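Local coordinates for protein copper-containing nitrite reductase (Thermus scotoductus, PDB 6HBE) that probably reduces nitrite to nitric oxide with electrons from cytochrome c, as a homotrimeric three-domain copper enzyme of the multicopper oxidase family, at residues C[40-45]-C[310-315]. Sequence-based numbering, arbitrary orientation.
Sequences YLRGFS and VVDPYG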
loop_
_atom_site.group_PDB
_atom_site.type_symbol
_atom_site.label_atom_id
_atom_site.label_comp_id
_atom_site.label_asym_id
_atom_site.label_seq_id
_atom_site.Cartn_x
_atom_site.Cartn_y
_atom_site.Cartn_z
ATOM N N TYR C 40 -14.527 -8.019 18.971
ATOM C CA TYR C 40 -13.399 -8.400 19.804
ATOM C C TYR C 40 -12.224 -8.900 18.986
ATOM O O TYR C 40 -12.432 -9.600 18.020
ATOM C CB TYR C 40 -13.817 -9.484 20.810
ATOM C CG TYR C 40 -14.882 -8.977 21.729
ATOM C CD1 TYR C 40 -16.221 -9.029 21.346
ATOM C CD2 TYR C 40 -14.566 -8.400 22.953
ATOM C CE1 TYR C 40 -17.223 -8.543 22.169
ATOM C CE2 TYR C 40 -15.568 -7.908 23.791
ATOM C CZ TYR C 40 -16.898 -8.002 23.380
ATOM O OH TYR C 40 -17.925 -7.525 24.166
ATOM N N LEU C 41 -11.007 -8.532 19.400
ATOM C CA LEU C 41 -9.752 -8.881 18.743
ATOM C C LEU C 41 -8.848 -9.665 19.692
ATOM O O LEU C 41 -8.490 -9.156 20.761
ATOM C CB LEU C 41 -9.012 -7.572 18.355
ATOM C CG LEU C 41 -7.615 -7.680 17.746
ATOM C CD1 LEU C 41 -7.653 -8.425 16.427
ATOM C CD2 LEU C 41 -6.985 -6.302 17.549
ATOM N N ARG C 42 -8.439 -10.866 19.292
ATOM C CA ARG C 42 -7.460 -11.662 20.058
ATOM C C ARG C 42 -6.066 -11.339 19.602
ATOM O O ARG C 42 -5.821 -11.229 18.402
ATOM C CB ARG C 42 -7.671 -13.167 19.859
ATOM C CG ARG C 42 -9.012 -13.704 20.340
ATOM C CD ARG C 42 -8.938 -15.207 20.576
ATOM N NE ARG C 42 -10.245 -15.793 20.348
ATOM C CZ ARG C 42 -11.112 -16.196 21.279
ATOM N NH1 ARG C 42 -12.286 -16.698 20.870
ATOM N NH2 ARG C 42 -10.843 -16.134 22.594
ATOM N N GLY C 43 -5.145 -11.238 20.553
ATOM C CA GLY C 43 -3.747 -10.983 20.261
ATOM C C GLY C 43 -2.845 -11.071 21.471
ATOM O O GLY C 43 -3.099 -11.838 22.389
ATOM N N PHE C 44 -1.766 -10.300 21.448
ATOM C CA PHE C 44 -0.813 -10.207 22.542
ATOM C C PHE C 44 -0.752 -8.758 23.024
ATOM O O PHE C 44 -0.951 -7.831 22.222
ATOM C CB PHE C 44 0.597 -10.605 22.089
ATOM C CG PHE C 44 0.731 -12.034 21.587
ATOM C CD1 PHE C 44 0.508 -13.117 22.447
ATOM C CD2 PHE C 44 1.153 -12.304 20.272
ATOM C CE1 PHE C 44 0.635 -14.438 22.001
ATOM C CE2 PHE C 44 1.288 -13.625 19.819
ATOM C CZ PHE C 44 1.025 -14.689 20.682
ATOM N N SER C 45 -0.443 -8.549 24.311
ATOM C CA SER C 45 -0.312 -7.202 24.887
ATOM C C SER C 45 0.856 -7.066 25.864
ATOM O O SER C 45 1.511 -8.074 26.238
ATOM C CB SER C 45 -1.600 -6.807 25.616
ATOM O OG SER C 45 -1.738 -7.526 26.826
ATOM N N VAL C 310 -15.551 -11.892 16.216
ATOM C CA VAL C 310 -14.265 -12.099 16.874
ATOM C C VAL C 310 -13.179 -12.217 15.816
ATOM O O VAL C 310 -13.228 -13.098 14.969
ATOM C CB VAL C 310 -14.227 -13.390 17.744
ATOM C CG1 VAL C 310 -12.888 -13.486 18.489
ATOM C CG2 VAL C 310 -15.390 -13.381 18.721
ATOM N N VAL C 311 -12.184 -11.333 15.901
ATOM C CA VAL C 311 -11.081 -11.249 14.947
ATOM C C VAL C 311 -9.869 -11.911 15.621
ATOM O O VAL C 311 -9.624 -11.668 16.806
ATOM C CB VAL C 311 -10.747 -9.765 14.630
ATOM C CG1 VAL C 311 -9.617 -9.667 13.604
ATOM C CG2 VAL C 311 -11.996 -9.009 14.152
ATOM N N ASP C 312 -9.144 -12.756 14.878
ATOM C CA ASP C 312 -7.927 -13.388 15.375
ATOM C C ASP C 312 -6.964 -13.643 14.216
ATOM O O ASP C 312 -7.195 -14.545 13.428
ATOM C CB ASP C 312 -8.280 -14.711 16.090
ATOM C CG ASP C 312 -7.067 -15.399 16.722
ATOM O OD1 ASP C 312 -5.881 -14.994 16.542
ATOM O OD2 ASP C 312 -7.306 -16.352 17.466
ATOM N N PRO C 313 -5.868 -12.868 14.119
ATOM C CA PRO C 313 -5.025 -13.073 12.952
ATOM C C PRO C 313 -4.390 -14.477 12.867
ATOM O O PRO C 313 -4.287 -15.027 11.764
ATOM C CB PRO C 313 -3.951 -11.989 13.103
ATOM C CG PRO C 313 -3.943 -11.647 14.549
ATOM C CD PRO C 313 -5.340 -11.809 15.005
ATOM N N TYR C 314 -4.026 -15.036 14.018
ATOM C CA TYR C 314 -3.301 -16.311 14.112
ATOM C C TYR C 314 -4.187 -17.584 14.112
ATOM O O TYR C 314 -3.735 -18.649 13.700
ATOM C CB TYR C 314 -2.509 -16.335 15.382
ATOM C CG TYR C 314 -1.676 -15.087 15.689
ATOM C CD1 TYR C 314 -0.649 -14.679 14.857
ATOM C CD2 TYR C 314 -1.936 -14.326 16.823
ATOM C CE1 TYR C 314 0.117 -13.569 15.171
ATOM C CE2 TYR C 314 -1.167 -13.227 17.144
ATOM C CZ TYR C 314 -0.157 -12.852 16.326
ATOM O OH TYR C 314 0.602 -11.749 16.672
ATOM N N GLY C 315 -5.418 -17.471 14.585
ATOM C CA GLY C 315 -6.261 -18.638 14.932
ATOM C C GLY C 315 -7.645 -18.564 14.348
ATOM O O GLY C 315 -7.855 -17.916 13.324
#
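A parallel edge pairing closes one side of the first cupredoxin domain's sheet, where strand 309-311, arriving from the linker that leads to the C-terminal plastocyanin-like domain, lies along strand 39-46. Two nearly straight backbone bonds straddle V311: its N donates to Y40 O (2.7 Å, 173° at the hydrogen), and its O accepts from R42 N at 2.9 Å. Y40 and V310 put their side chains on one face of the sheet, L41 and V311 on the other. There L41, with CG anti to its backbone N (chi1 175°), crosses V311 obliquely and brings CD1 to V311 CG1 at 3.7 Å. R42 leans over the linker, its CD 3.7 Å from D312 OD2; R42 NE stays 4.2 Å from D312 OD2, too far for a salt bridge, though the opposite charges probably still attract. Past V311 the strand gives way to a turn, in which D312 OD1 weakly accepts the N-H of Y314 and the ring of P313 sets CG over the centre of one face of the Y314 ring. F44 stacks on H125 and meets H75 edge-to-face, both type 1 copper ligands, and through Y314, which packs on F44, the linker reaches this second shell. Y314 OH is hydrogen-bonded to A124 O, and the two rings meet obliquely, planes 41° apart, with F44 CE2 3.7 Å from Y314 CE2.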